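Local coordinates for protein beta-lactamase (PDB 6NHS) that probably hydrolyses the amide bond of beta-lactam antibiotics, as a class D serine beta-lactamase of the penicillin-binding-protein-like fold, at residues A[236-239]-A[240-243]; A[158-161]-A[162-165]; A[178-181]-A[182-186]; A[70-73]-A[74-78]. All coordinates share one frame; numbering follows the deposited sequence.

Interaction 1: residues A[236-239]-A[240-243]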
ATOM      1  N   ILE A 236       4.793   1.340  15.473  1.00 38.77           N
ATOM      2  CA  ILE A 236       6.020   0.551  15.529  1.00 38.94           C
ATOM      3  C   ILE A 236       6.969   1.254  16.490  1.00 41.41           C
ATOM      4  O   ILE A 236       7.455   2.356  16.204  1.00 41.23           O
ATOM      5  CB  ILE A 236       6.659   0.376  14.143  1.00 36.98           C
ATOM      6  CG1 ILE A 236       5.758  -0.469  13.245  1.00 35.40           C
ATOM      7  CG2 ILE A 236       8.045  -0.265  14.264  1.00 39.74           C
ATOM      8  CD1 ILE A 236       6.313  -0.668  11.850  1.00 35.12           C
ATOM      9  N   ARG A 237       7.233   0.628  17.638  1.00 47.86           N
ATOM     10  CA  ARG A 237       8.144   1.194  18.623  1.00 56.33           C
ATOM     11  C   ARG A 237       9.399   0.360  18.831  1.00 60.17           C
ATOM     12  O   ARG A 237      10.309   0.803  19.542  1.00 61.56           O
ATOM     13  CB  ARG A 237       7.419   1.402  19.961  1.00 61.35           C
ATOM     14  CG  ARG A 237       6.588   2.685  19.985  1.00 64.25           C
ATOM     15  CD  ARG A 237       5.831   2.865  21.289  1.00 70.87           C
ATOM     16  NE  ARG A 237       4.459   2.374  21.191  1.00 75.19           N
ATOM     17  CZ  ARG A 237       3.418   3.129  20.855  1.00 76.28           C
ATOM     18  NH1 ARG A 237       3.592   4.417  20.587  1.00 76.15           N
ATOM     19  NH2 ARG A 237       2.203   2.598  20.789  1.00 76.53           N
ATOM     20  N   ASN A 238       9.469  -0.827  18.234  1.00 60.42           N
ATOM     21  CA  ASN A 238      10.705  -1.582  18.112  1.00 60.32           C
ATOM     22  C   ASN A 238      10.596  -2.420  16.848  1.00 57.57           C
ATOM     23  O   ASN A 238       9.525  -2.530  16.246  1.00 55.81           O
ATOM     24  CB  ASN A 238      10.975  -2.450  19.348  1.00 66.15           C
ATOM     25  CG  ASN A 238       9.825  -3.377  19.674  1.00 70.36           C
ATOM     26  OD1 ASN A 238       9.634  -4.402  19.019  1.00 69.49           O
ATOM     27  ND2 ASN A 238       9.053  -3.027  20.699  1.00 73.43           N
ATOM     28  N   ASN A 239      11.722  -3.008  16.439  1.00 67.38           N
ATOM     29  CA  ASN A 239      11.748  -3.728  15.170  1.00 64.72           C
ATOM     30  C   ASN A 239      10.837  -4.949  15.182  1.00 58.96           C
ATOM     31  O   ASN A 239      10.354  -5.365  14.122  1.00 56.87           O
ATOM     32  CB  ASN A 239      13.181  -4.128  14.823  1.00 72.16           C
ATOM     33  CG  ASN A 239      14.011  -2.949  14.348  1.00 75.97           C
ATOM     34  OD1 ASN A 239      13.527  -1.816  14.288  1.00 76.35           O
ATOM     35  ND2 ASN A 239      15.268  -3.209  14.009  1.00 79.30           N
ATOM     36  N   ASP A 240      10.579  -5.526  16.358  1.00 57.62           N
ATOM     37  CA  ASP A 240       9.670  -6.664  16.442  1.00 58.36           C
ATOM     38  C   ASP A 240       8.232  -6.270  16.135  1.00 55.37           C
ATOM     39  O   ASP A 240       7.444  -7.114  15.697  1.00 57.39           O
ATOM     40  CB  ASP A 240       9.764  -7.304  17.824  1.00 65.62           C
ATOM     41  CG  ASP A 240      11.146  -7.866  18.109  1.00 74.15           C
ATOM     42  OD1 ASP A 240      11.524  -8.874  17.471  1.00 76.33           O
ATOM     43  OD2 ASP A 240      11.861  -7.289  18.959  1.00 77.94           O
ATOM     44  N   ASP A 241       7.874  -4.999  16.350  1.00 49.91           N
ATOM     45  CA  ASP A 241       6.538  -4.535  15.994  1.00 46.15           C
ATOM     46  C   ASP A 241       6.285  -4.621  14.493  1.00 44.05           C
ATOM     47  O   ASP A 241       5.134  -4.771  14.067  1.00 43.06           O
ATOM     48  CB  ASP A 241       6.329  -3.093  16.465  1.00 44.36           C
ATOM     49  CG  ASP A 241       6.324  -2.965  17.974  1.00 48.16           C
ATOM     50  OD1 ASP A 241       6.067  -3.980  18.656  1.00 46.60           O
ATOM     51  OD2 ASP A 241       6.571  -1.845  18.476  1.00 48.49           O
ATOM     52  N   ALA A 242       7.339  -4.517  13.678  1.00 43.65           N
ATOM     53  CA  ALA A 242       7.151  -4.471  12.230  1.00 43.78           C
ATOM     54  C   ALA A 242       6.533  -5.761  11.702  1.00 44.39           C
ATOM     55  O   ALA A 242       5.680  -5.728  10.810  1.00 42.82           O
ATOM     56  CB  ALA A 242       8.482  -4.196  11.534  1.00 45.16           C
ATOM     57  N   ALA A 243       6.952  -6.908  12.241  1.00 46.32           N
ATOM     58  CA  ALA A 243       6.380  -8.179  11.812  1.00 45.02           C
ATOM     59  C   ALA A 243       4.893  -8.278  12.133  1.00 44.78           C
ATOM     60  O   ALA A 243       4.179  -9.055  11.488  1.00 45.04           O
ATOM     61  CB  ALA A 243       7.132  -9.343  12.462  1.00 48.77           C
TER
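Asp241 turns its side chain back over the chain that has just left the strand, and its CB lies 4.0 Å from CG2 of Ile236, the two side chains running antiparallel past one another. One carboxylate oxygen does most of the polar work. Asp241 OD2 accepts from Arg237 N at 2.7 Å through its anti lone pair, the one facing away from OD1. The second donor, Asn238 N, stands 3.1 Å from the same OD2 and meets it from above the carboxylate plane, 57° out of it. Two consecutive backbone N-H groups are thus gathered on a single oxygen. In the other direction Asp241 N makes a weak bond to Asn238 OD1 at 3.3 Å. This bond and the one from Asn238 N to Asp241 OD2 form a capping box, with Asn238 as N-cap of helix 239-255, the last helix of the chain. Separately, Asp241 N also reaches the backbone Asn238 O at 3.0 Å. Asn238 has CG between its own backbone N and carbonyl carbon (chi1 55°), which brings OD1 round over the first turn; its amide plane is inclined 45° to the Asp241 carboxylate. Ile236 CD1 rests 3.9 Å from Ala242 CA, and Trp206 of strand 198-207 packs against both residues. The guanidinium of Arg237 points off to a salt bridge with Asp235.

Interaction 2: residues A[158-161]-A[162-165]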
ATOM      1  N   GLN A 158      -0.745  12.429   3.139  1.00 30.24           N
ATOM      2  CA  GLN A 158      -1.180  11.492   4.166  1.00 28.85           C
ATOM      3  C   GLN A 158      -2.460  10.808   3.699  1.00 30.62           C
ATOM      4  O   GLN A 158      -3.132  11.268   2.771  1.00 30.29           O
ATOM      5  CB  GLN A 158      -1.394  12.189   5.515  1.00 33.64           C
ATOM      6  CG  GLN A 158      -0.136  12.848   6.089  1.00 37.68           C
ATOM      7  CD  GLN A 158      -0.380  13.462   7.452  1.00 44.56           C
ATOM      8  OE1 GLN A 158      -0.837  12.793   8.368  1.00 44.30           O
ATOM      9  NE2 GLN A 158      -0.084  14.746   7.588  1.00 49.44           N
ATOM     10  N   ILE A 159      -2.791   9.692   4.350  1.00 27.64           N
ATOM     11  CA  ILE A 159      -3.965   8.913   3.978  1.00 29.77           C
ATOM     12  C   ILE A 159      -4.473   8.173   5.210  1.00 30.38           C
ATOM     13  O   ILE A 159      -3.694   7.763   6.075  1.00 30.85           O
ATOM     14  CB  ILE A 159      -3.637   7.946   2.809  1.00 28.27           C
ATOM     15  CG1 ILE A 159      -4.903   7.307   2.243  1.00 26.42           C
ATOM     16  CG2 ILE A 159      -2.632   6.862   3.250  1.00 27.54           C
ATOM     17  CD1 ILE A 159      -4.680   6.629   0.920  1.00 25.16           C
ATOM     18  N   THR A 160      -5.809   8.031   5.303  1.00 28.64           N
ATOM     19  CA  THR A 160      -6.418   7.252   6.372  1.00 26.24           C
ATOM     20  C   THR A 160      -6.592   5.802   5.934  1.00 26.16           C
ATOM     21  O   THR A 160      -6.603   5.500   4.740  1.00 28.33           O
ATOM     22  CB  THR A 160      -7.783   7.834   6.751  1.00 27.79           C
ATOM     23  OG1 THR A 160      -8.742   7.463   5.755  1.00 27.65           O
ATOM     24  CG2 THR A 160      -7.725   9.370   6.867  1.00 27.52           C
ATOM     25  N   PRO A 161      -6.733   4.872   6.878  1.00 28.74           N
ATOM     26  CA  PRO A 161      -7.036   3.485   6.472  1.00 27.55           C
ATOM     27  C   PRO A 161      -8.321   3.370   5.664  1.00 27.53           C
ATOM     28  O   PRO A 161      -8.363   2.609   4.690  1.00 27.37           O
ATOM     29  CB  PRO A 161      -7.125   2.741   7.813  1.00 28.17           C
ATOM     30  CG  PRO A 161      -6.273   3.544   8.748  1.00 27.68           C
ATOM     31  CD  PRO A 161      -6.455   4.986   8.321  1.00 28.55           C
ATOM     32  N   LYS A 162      -9.367   4.121   6.036  1.00 28.46           N
ATOM     33  CA  LYS A 162     -10.591   4.159   5.235  1.00 29.12           C
ATOM     34  C   LYS A 162     -10.312   4.571   3.793  1.00 28.20           C
ATOM     35  O   LYS A 162     -10.884   4.001   2.858  1.00 31.37           O
ATOM     36  CB  LYS A 162     -11.610   5.120   5.862  1.00 30.78           C
ATOM     37  CG  LYS A 162     -12.459   4.512   6.954  1.00 40.88           C
ATOM     38  CD  LYS A 162     -13.463   5.521   7.487  1.00 44.29           C
ATOM     39  CE  LYS A 162     -14.503   4.850   8.348  1.00 51.62           C
ATOM     40  NZ  LYS A 162     -15.430   5.846   8.936  1.00 54.68           N
ATOM     41  N   GLN A 163      -9.447   5.572   3.596  1.00 28.63           N
ATOM     42  CA  GLN A 163      -9.136   6.033   2.244  1.00 28.10           C
ATOM     43  C   GLN A 163      -8.280   5.027   1.481  1.00 29.92           C
ATOM     44  O   GLN A 163      -8.364   4.953   0.247  1.00 26.45           O
ATOM     45  CB  GLN A 163      -8.453   7.403   2.306  1.00 26.00           C
ATOM     46  CG  GLN A 163      -9.402   8.542   2.759  1.00 27.01           C
ATOM     47  CD  GLN A 163      -8.657   9.794   3.178  1.00 33.95           C
ATOM     48  OE1 GLN A 163      -7.432   9.783   3.330  1.00 28.97           O
ATOM     49  NE2 GLN A 163      -9.394  10.886   3.371  1.00 32.27           N
ATOM     50  N   GLN A 164      -7.452   4.244   2.179  1.00 27.25           N
ATOM     51  CA  GLN A 164      -6.783   3.128   1.512  1.00 26.83           C
ATOM     52  C   GLN A 164      -7.809   2.155   0.948  1.00 27.75           C
ATOM     53  O   GLN A 164      -7.711   1.733  -0.211  1.00 27.09           O
ATOM     54  CB  GLN A 164      -5.832   2.421   2.480  1.00 26.95           C
ATOM     55  CG  GLN A 164      -4.677   3.297   2.983  1.00 25.10           C
ATOM     56  CD  GLN A 164      -3.413   3.133   2.165  1.00 28.05           C
ATOM     57  OE1 GLN A 164      -3.461   2.776   0.986  1.00 26.29           O
ATOM     58  NE2 GLN A 164      -2.264   3.395   2.790  1.00 25.70           N
ATOM     59  N   ILE A 165      -8.813   1.805   1.759  1.00 26.47           N
ATOM     60  CA  ILE A 165      -9.882   0.910   1.318  1.00 32.79           C
ATOM     61  C   ILE A 165     -10.600   1.494   0.106  1.00 31.06           C
ATOM     62  O   ILE A 165     -10.792   0.817  -0.911  1.00 28.87           O
ATOM     63  CB  ILE A 165     -10.868   0.648   2.471  1.00 36.94           C
ATOM     64  CG1 ILE A 165     -10.164  -0.029   3.649  1.00 40.62           C
ATOM     65  CG2 ILE A 165     -12.043  -0.193   1.992  1.00 35.77           C
ATOM     66  CD1 ILE A 165      -9.805  -1.451   3.384  1.00 37.63           C
TER
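Thr160 and Gln163 lie obliquely across one another, each side chain reaching for the other's backbone N-H. Thr160 OG1 accepts from Gln163 N at 3.0 Å in a fairly straight bond, while Gln163 OE1 takes Thr160 N at 3.1 Å in one that is nearly straight. The amide oxygen is approached from above its carbonyl plane, 44° out of it. Gln163 CG is 3.3 Å from Thr160 OG1, and Gln163 OE1 also touches the methyl CG2 of Thr160 at 3.6 Å. A chi1 of 76° holds OG1 over the helix end and leaves CG2 beside the backbone N, facing that amide. Ile159 touches both glutamines. Its CG1 runs past Gln163 CB at 3.6 Å in the opposite sense, whereas Gln164 crosses the isoleucine at about a right angle, with NE2 3.5 Å from Ile159 CG2. The bend of Gln164 at chi2 (-95°) lays its amide against this methyl, and NE2 is hydrogen-bonded to Thr64 OG1, next to the serine of a probable SxxK motif. The backbone takes over at once, Gln164 N bonding to Thr160 O at 3.0 Å. Pro161, the first residue of the helix, sits against Trp216, Ala231 and Asn233 of the central sheet. This is a capping box with Thr160 as N-cap, starting helix 161-172 where it packs on the antiparallel sheet of the serine beta-lactamase fold.

Interaction 3: residues A[178-181]-A[182-186]. With FMT (formic acid), chain I.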
ATOM      1  N   PHE A 178      -7.249   4.392 -15.220  1.00 29.81           N
ATOM      2  CA  PHE A 178      -6.165   3.517 -15.639  1.00 32.85           C
ATOM      3  C   PHE A 178      -6.712   2.463 -16.589  1.00 32.17           C
ATOM      4  O   PHE A 178      -7.813   1.940 -16.389  1.00 31.19           O
ATOM      5  CB  PHE A 178      -5.471   2.847 -14.433  1.00 29.22           C
ATOM      6  CG  PHE A 178      -4.992   3.827 -13.398  1.00 30.33           C
ATOM      7  CD1 PHE A 178      -3.967   4.719 -13.688  1.00 26.22           C
ATOM      8  CD2 PHE A 178      -5.585   3.878 -12.143  1.00 27.02           C
ATOM      9  CE1 PHE A 178      -3.537   5.631 -12.748  1.00 28.38           C
ATOM     10  CE2 PHE A 178      -5.147   4.782 -11.189  1.00 28.14           C
ATOM     11  CZ  PHE A 178      -4.125   5.663 -11.492  1.00 29.56           C
ATOM     12  N   SER A 179      -5.943   2.174 -17.633  1.00 30.07           N
ATOM     13  CA  SER A 179      -6.347   1.187 -18.620  1.00 31.11           C
ATOM     14  C   SER A 179      -6.359  -0.208 -18.009  1.00 31.07           C
ATOM     15  O   SER A 179      -5.722  -0.471 -16.985  1.00 32.02           O
ATOM     16  CB  SER A 179      -5.395   1.211 -19.813  1.00 32.34           C
ATOM     17  OG  SER A 179      -4.132   0.687 -19.430  1.00 31.88           O
ATOM     18  N   GLN A 180      -7.088  -1.117 -18.668  1.00 31.64           N
ATOM     19  CA  GLN A 180      -7.119  -2.510 -18.225  1.00 34.50           C
ATOM     20  C   GLN A 180      -5.717  -3.110 -18.177  1.00 34.56           C
ATOM     21  O   GLN A 180      -5.399  -3.903 -17.280  1.00 32.35           O
ATOM     22  CB  GLN A 180      -8.021  -3.335 -19.144  1.00 34.75           C
ATOM     23  CG  GLN A 180      -8.261  -4.762 -18.657  1.00 36.44           C
ATOM     24  CD  GLN A 180      -8.987  -4.802 -17.323  1.00 36.86           C
ATOM     25  OE1 GLN A 180     -10.101  -4.301 -17.201  1.00 37.30           O
ATOM     26  NE2 GLN A 180      -8.351  -5.388 -16.314  1.00 34.79           N
ATOM     27  N   ARG A 181      -4.862  -2.748 -19.136  1.00 35.21           N
ATOM     28  CA  ARG A 181      -3.482  -3.223 -19.114  1.00 34.13           C
ATOM     29  C   ARG A 181      -2.767  -2.765 -17.849  1.00 30.01           C
ATOM     30  O   ARG A 181      -2.090  -3.554 -17.183  1.00 28.73           O
ATOM     31  CB  ARG A 181      -2.745  -2.734 -20.360  1.00 38.96           C
ATOM     32  CG  ARG A 181      -1.253  -3.038 -20.378  1.00 40.67           C
ATOM     33  CD  ARG A 181      -0.594  -2.370 -21.577  1.00 45.68           C
ATOM     34  NE  ARG A 181       0.820  -2.721 -21.696  1.00 48.13           N
ATOM     35  CZ  ARG A 181       1.811  -2.052 -21.115  1.00 44.64           C
ATOM     36  NH1 ARG A 181       1.550  -0.987 -20.366  1.00 42.61           N
ATOM     37  NH2 ARG A 181       3.063  -2.450 -21.280  1.00 40.82           N
ATOM     38  N   THR A 182      -2.901  -1.482 -17.509  1.00 28.15           N
ATOM     39  CA  THR A 182      -2.289  -0.962 -16.289  1.00 28.98           C
ATOM     40  C   THR A 182      -2.801  -1.706 -15.062  1.00 28.97           C
ATOM     41  O   THR A 182      -2.018  -2.101 -14.190  1.00 25.95           O
ATOM     42  CB  THR A 182      -2.567   0.537 -16.156  1.00 30.65           C
ATOM     43  OG1 THR A 182      -1.962   1.238 -17.247  1.00 26.05           O
ATOM     44  CG2 THR A 182      -2.003   1.070 -14.843  1.00 29.95           C
ATOM     45  N   LEU A 183      -4.121  -1.909 -14.982  1.00 28.66           N
ATOM     46  CA  LEU A 183      -4.699  -2.628 -13.847  1.00 28.92           C
ATOM     47  C   LEU A 183      -4.158  -4.047 -13.762  1.00 29.13           C
ATOM     48  O   LEU A 183      -3.799  -4.522 -12.679  1.00 32.05           O
ATOM     49  CB  LEU A 183      -6.225  -2.664 -13.961  1.00 30.21           C
ATOM     50  CG  LEU A 183      -6.975  -1.340 -14.064  1.00 35.68           C
ATOM     51  CD1 LEU A 183      -8.478  -1.588 -14.160  1.00 36.47           C
ATOM     52  CD2 LEU A 183      -6.639  -0.449 -12.880  1.00 38.40           C
ATOM     53  N   ASP A 184      -4.130  -4.754 -14.898  1.00 28.92           N
ATOM     54  CA  ASP A 184      -3.650  -6.131 -14.910  1.00 31.43           C
ATOM     55  C   ASP A 184      -2.221  -6.223 -14.391  1.00 30.56           C
ATOM     56  O   ASP A 184      -1.890  -7.128 -13.615  1.00 29.45           O
ATOM     57  CB  ASP A 184      -3.720  -6.707 -16.328  1.00 31.59           C
ATOM     58  CG  ASP A 184      -5.141  -6.993 -16.786  1.00 36.77           C
ATOM     59  OD1 ASP A 184      -6.068  -6.973 -15.951  1.00 36.88           O
ATOM     60  OD2 ASP A 184      -5.320  -7.233 -17.994  1.00 37.70           O
ATOM     61  N   LEU A 185      -1.354  -5.304 -14.818  1.00 29.88           N
ATOM     62  CA  LEU A 185       0.045  -5.374 -14.403  1.00 29.13           C
ATOM     63  C   LEU A 185       0.187  -5.100 -12.911  1.00 26.35           C
ATOM     64  O   LEU A 185       0.889  -5.829 -12.202  1.00 26.48           O
ATOM     65  CB  LEU A 185       0.888  -4.392 -15.221  1.00 29.33           C
ATOM     66  CG  LEU A 185       1.019  -4.711 -16.710  1.00 33.63           C
ATOM     67  CD1 LEU A 185       1.731  -3.575 -17.444  1.00 34.74           C
ATOM     68  CD2 LEU A 185       1.751  -6.030 -16.912  1.00 34.38           C
ATOM     69  N   VAL A 186      -0.489  -4.065 -12.410  1.00 23.36           N
ATOM     70  CA  VAL A 186      -0.329  -3.708 -11.002  1.00 25.88           C
ATOM     71  C   VAL A 186      -0.952  -4.768 -10.100  1.00 28.32           C
ATOM     72  O   VAL A 186      -0.385  -5.128  -9.060  1.00 25.48           O
ATOM     73  CB  VAL A 186      -0.909  -2.311 -10.737  1.00 24.92           C
ATOM     74  CG1 VAL A 186      -0.901  -2.008  -9.244  1.00 24.85           C
ATOM     75  CG2 VAL A 186      -0.096  -1.256 -11.511  1.00 22.59           C
TER
HETATM   76  C   FMT I 308      -0.800   1.477 -20.311  1.00 57.94           C
HETATM   77  O1  FMT I 308      -0.583   0.480 -19.618  1.00 54.89           O
HETATM   78  O2  FMT I 308      -1.863   1.708 -20.897  1.00 58.68           O
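The Arg181 guanidinium has Leu185 on one face, the methyl CD1 standing 3.9 Å above the plane and displaced from the centre of the group, and a bound formic acid at its edge. Arg181 NH1 donates to formic acid O1 at 2.7 Å, near the plane of the group. The arginine chain has CG anti to the backbone N and is extended from CG to NE, which carries the guanidinium alongside Leu185, the two side chains crossing at a slant. The formic acid, probably from the crystallisation liquor, is also held by Ser179, whose OG donates to O2 at 2.9 Å; Thr182 OG1 lies 2.8 Å from O1. A second pair of flat groups meets along the same turn: the Gln180 amide and Asp184 carboxylate are inclined by 41°. Here Gln180 NE2 gives a hydrogen bond to Asp184 OD1 at 2.8 Å that stays in the amide plane but comes down on the carboxylate from above its own, 43° out of it. The bend of Gln180 at chi2 (63°) swings the amide forward to the residue one turn ahead. Ser179 is the N-cap: its OG accepts from Thr182 N at 3.1 Å, and Leu183 N follows with a bond to Ser179 O. Phe178 CB touches Leu183 CD2 at 3.8 Å. This start of helix 180-189 leans on helix 65-76, where Glu75 OE1 accepts from Ser179 N and is hydrogen-bonded to Thr182 OG1, and Leu71 packs against Phe178 and Val186; Arg181 NH2 bonds to Ser80 O in the loop beyond that helix.

Interaction 4: residues A[70-73]-A[74-78]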
ATOM      1  N   SER A  70       2.728   2.981  -8.965  1.00 24.06           N
ATOM      2  CA  SER A  70       2.864   1.999 -10.041  1.00 24.77           C
ATOM      3  C   SER A  70       1.819   2.221 -11.126  1.00 25.09           C
ATOM      4  O   SER A  70       2.123   2.125 -12.321  1.00 24.11           O
ATOM      5  CB  SER A  70       2.729   0.574  -9.486  1.00 23.15           C
ATOM      6  OG  SER A  70       3.684   0.302  -8.473  1.00 26.51           O
ATOM      7  N   LEU A  71       0.573   2.488 -10.720  1.00 24.77           N
ATOM      8  CA  LEU A  71      -0.503   2.741 -11.674  1.00 25.11           C
ATOM      9  C   LEU A  71      -0.194   3.943 -12.552  1.00 25.53           C
ATOM     10  O   LEU A  71      -0.333   3.880 -13.782  1.00 25.24           O
ATOM     11  CB  LEU A  71      -1.815   2.967 -10.922  1.00 23.16           C
ATOM     12  CG  LEU A  71      -2.328   1.756 -10.152  1.00 24.87           C
ATOM     13  CD1 LEU A  71      -3.322   2.190  -9.066  1.00 25.74           C
ATOM     14  CD2 LEU A  71      -2.974   0.786 -11.141  1.00 22.09           C
ATOM     15  N   VAL A  72       0.208   5.057 -11.938  1.00 24.17           N
ATOM     16  CA  VAL A  72       0.441   6.279 -12.704  1.00 24.63           C
ATOM     17  C   VAL A  72       1.662   6.115 -13.598  1.00 24.21           C
ATOM     18  O   VAL A  72       1.675   6.575 -14.748  1.00 23.72           O
ATOM     19  CB  VAL A  72       0.588   7.483 -11.756  1.00 24.93           C
ATOM     20  CG1 VAL A  72       0.892   8.752 -12.540  1.00 22.70           C
ATOM     21  CG2 VAL A  72      -0.692   7.656 -10.893  1.00 24.17           C
ATOM     22  N   ALA A  73       2.702   5.454 -13.086  1.00 21.91           N
ATOM     23  CA  ALA A  73       3.926   5.267 -13.860  1.00 23.85           C
ATOM     24  C   ALA A  73       3.655   4.459 -15.121  1.00 23.18           C
ATOM     25  O   ALA A  73       4.113   4.816 -16.211  1.00 27.85           O
ATOM     26  CB  ALA A  73       4.990   4.584 -12.998  1.00 24.26           C
ATOM     27  N   LEU A  74       2.913   3.361 -14.988  1.00 22.30           N
ATOM     28  CA  LEU A  74       2.568   2.552 -16.154  1.00 25.05           C
ATOM     29  C   LEU A  74       1.612   3.293 -17.078  1.00 28.41           C
ATOM     30  O   LEU A  74       1.770   3.248 -18.304  1.00 28.88           O
ATOM     31  CB  LEU A  74       1.955   1.222 -15.707  1.00 21.24           C
ATOM     32  CG  LEU A  74       2.961   0.233 -15.102  1.00 25.78           C
ATOM     33  CD1 LEU A  74       2.224  -0.848 -14.287  1.00 23.73           C
ATOM     34  CD2 LEU A  74       3.839  -0.396 -16.187  1.00 23.93           C
ATOM     35  N   GLU A  75       0.615   3.977 -16.512  1.00 27.11           N
ATOM     36  CA  GLU A  75      -0.372   4.655 -17.347  1.00 27.40           C
ATOM     37  C   GLU A  75       0.265   5.766 -18.174  1.00 30.88           C
ATOM     38  O   GLU A  75      -0.058   5.927 -19.357  1.00 30.91           O
ATOM     39  CB  GLU A  75      -1.504   5.216 -16.486  1.00 24.60           C
ATOM     40  CG  GLU A  75      -2.693   5.702 -17.297  1.00 29.76           C
ATOM     41  CD  GLU A  75      -3.409   4.573 -18.017  1.00 32.67           C
ATOM     42  OE1 GLU A  75      -3.324   3.413 -17.559  1.00 32.07           O
ATOM     43  OE2 GLU A  75      -4.063   4.843 -19.042  1.00 34.46           O
ATOM     44  N   THR A  76       1.155   6.557 -17.563  1.00 30.25           N
ATOM     45  CA  THR A  76       1.841   7.624 -18.283  1.00 31.54           C
ATOM     46  C   THR A  76       2.937   7.096 -19.189  1.00 33.96           C
ATOM     47  O   THR A  76       3.413   7.831 -20.058  1.00 32.43           O
ATOM     48  CB  THR A  76       2.467   8.627 -17.310  1.00 29.97           C
ATOM     49  OG1 THR A  76       3.376   7.938 -16.436  1.00 29.11           O
ATOM     50  CG2 THR A  76       1.388   9.339 -16.484  1.00 29.19           C
ATOM     51  N   GLY A  77       3.372   5.859 -18.979  1.00 34.53           N
ATOM     52  CA  GLY A  77       4.404   5.283 -19.809  1.00 32.86           C
ATOM     53  C   GLY A  77       5.817   5.639 -19.415  1.00 32.67           C
ATOM     54  O   GLY A  77       6.736   5.418 -20.211  1.00 32.27           O
ATOM     55  N   VAL A  78       6.036   6.168 -18.205  1.00 30.37           N
ATOM     56  CA  VAL A  78       7.412   6.428 -17.795  1.00 32.27           C
ATOM     57  C   VAL A  78       8.131   5.125 -17.475  1.00 30.90           C
ATOM     58  O   VAL A  78       9.367   5.098 -17.412  1.00 31.55           O
ATOM     59  CB  VAL A  78       7.478   7.414 -16.611  1.00 31.16           C
ATOM     60  CG1 VAL A  78       6.667   8.707 -16.924  1.00 30.05           C
ATOM     61  CG2 VAL A  78       7.025   6.764 -15.328  1.00 28.47           C
TER
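The last turn of helix 65-76, the helix that begins beside the probable SxxK motif of the serine beta-lactamases, gives way here to Gly77, the first residue off the helix. Thr76 folds its side chain back on the turn before it: OG1 donates to Val72 O at 2.8 Å, and Thr76 N reaches the same oxygen at 2.9 Å. The two donors come to this carbonyl from opposite faces of its plane, so Val72 O accepts both the backbone N-H and the hydroxyl of Thr76. A chi1 of 58° puts OG1 between the backbone N and carbonyl carbon and turns CG2 toward Val72, 4.0 Å from its CG1. The next carbonyl, Ala73 O, gets less regular bonds, weak ones from Gly77 N at 3.0 Å and Val78 N at 3.1 Å. At Gly77 phi turns positive (83°), where a side chain would press on the preceding carbonyl oxygen. Past it, Val78 swings back and sets CG2 3.8 Å from Ala73 CB. Helices 113-123 and 125-135 pack on this end through Ile123 and Phe131, the former touching Val72, Thr76 and Val78, while helix 180-189 lies against Leu74 through Val186.

In the fold
Interactions 1, 2 and 3 are helix starts and interaction 4 is a helix end. The first two are capping boxes in different settings: 158-165 is largely buried against the central sheet, whereas 236-243 is largely exposed, with only Ile236 and Ala242 buried. The reciprocal acceptor is an aspartate in 236-243 and a glutamine in 158-165. Interaction 3 has a serine cap and adds an exposed Gln180-Asp184 pair; interaction 4 is partly buried and its side chains are mostly apolar. Interactions 3 and 4 touch, their centres about 9 Å apart, and Glu75 bridges them, joining helices 65-76 and 180-189. Interaction 1 is far off, its centre about 34 Å from that of interaction 3, on the opposite side of the chain's centre.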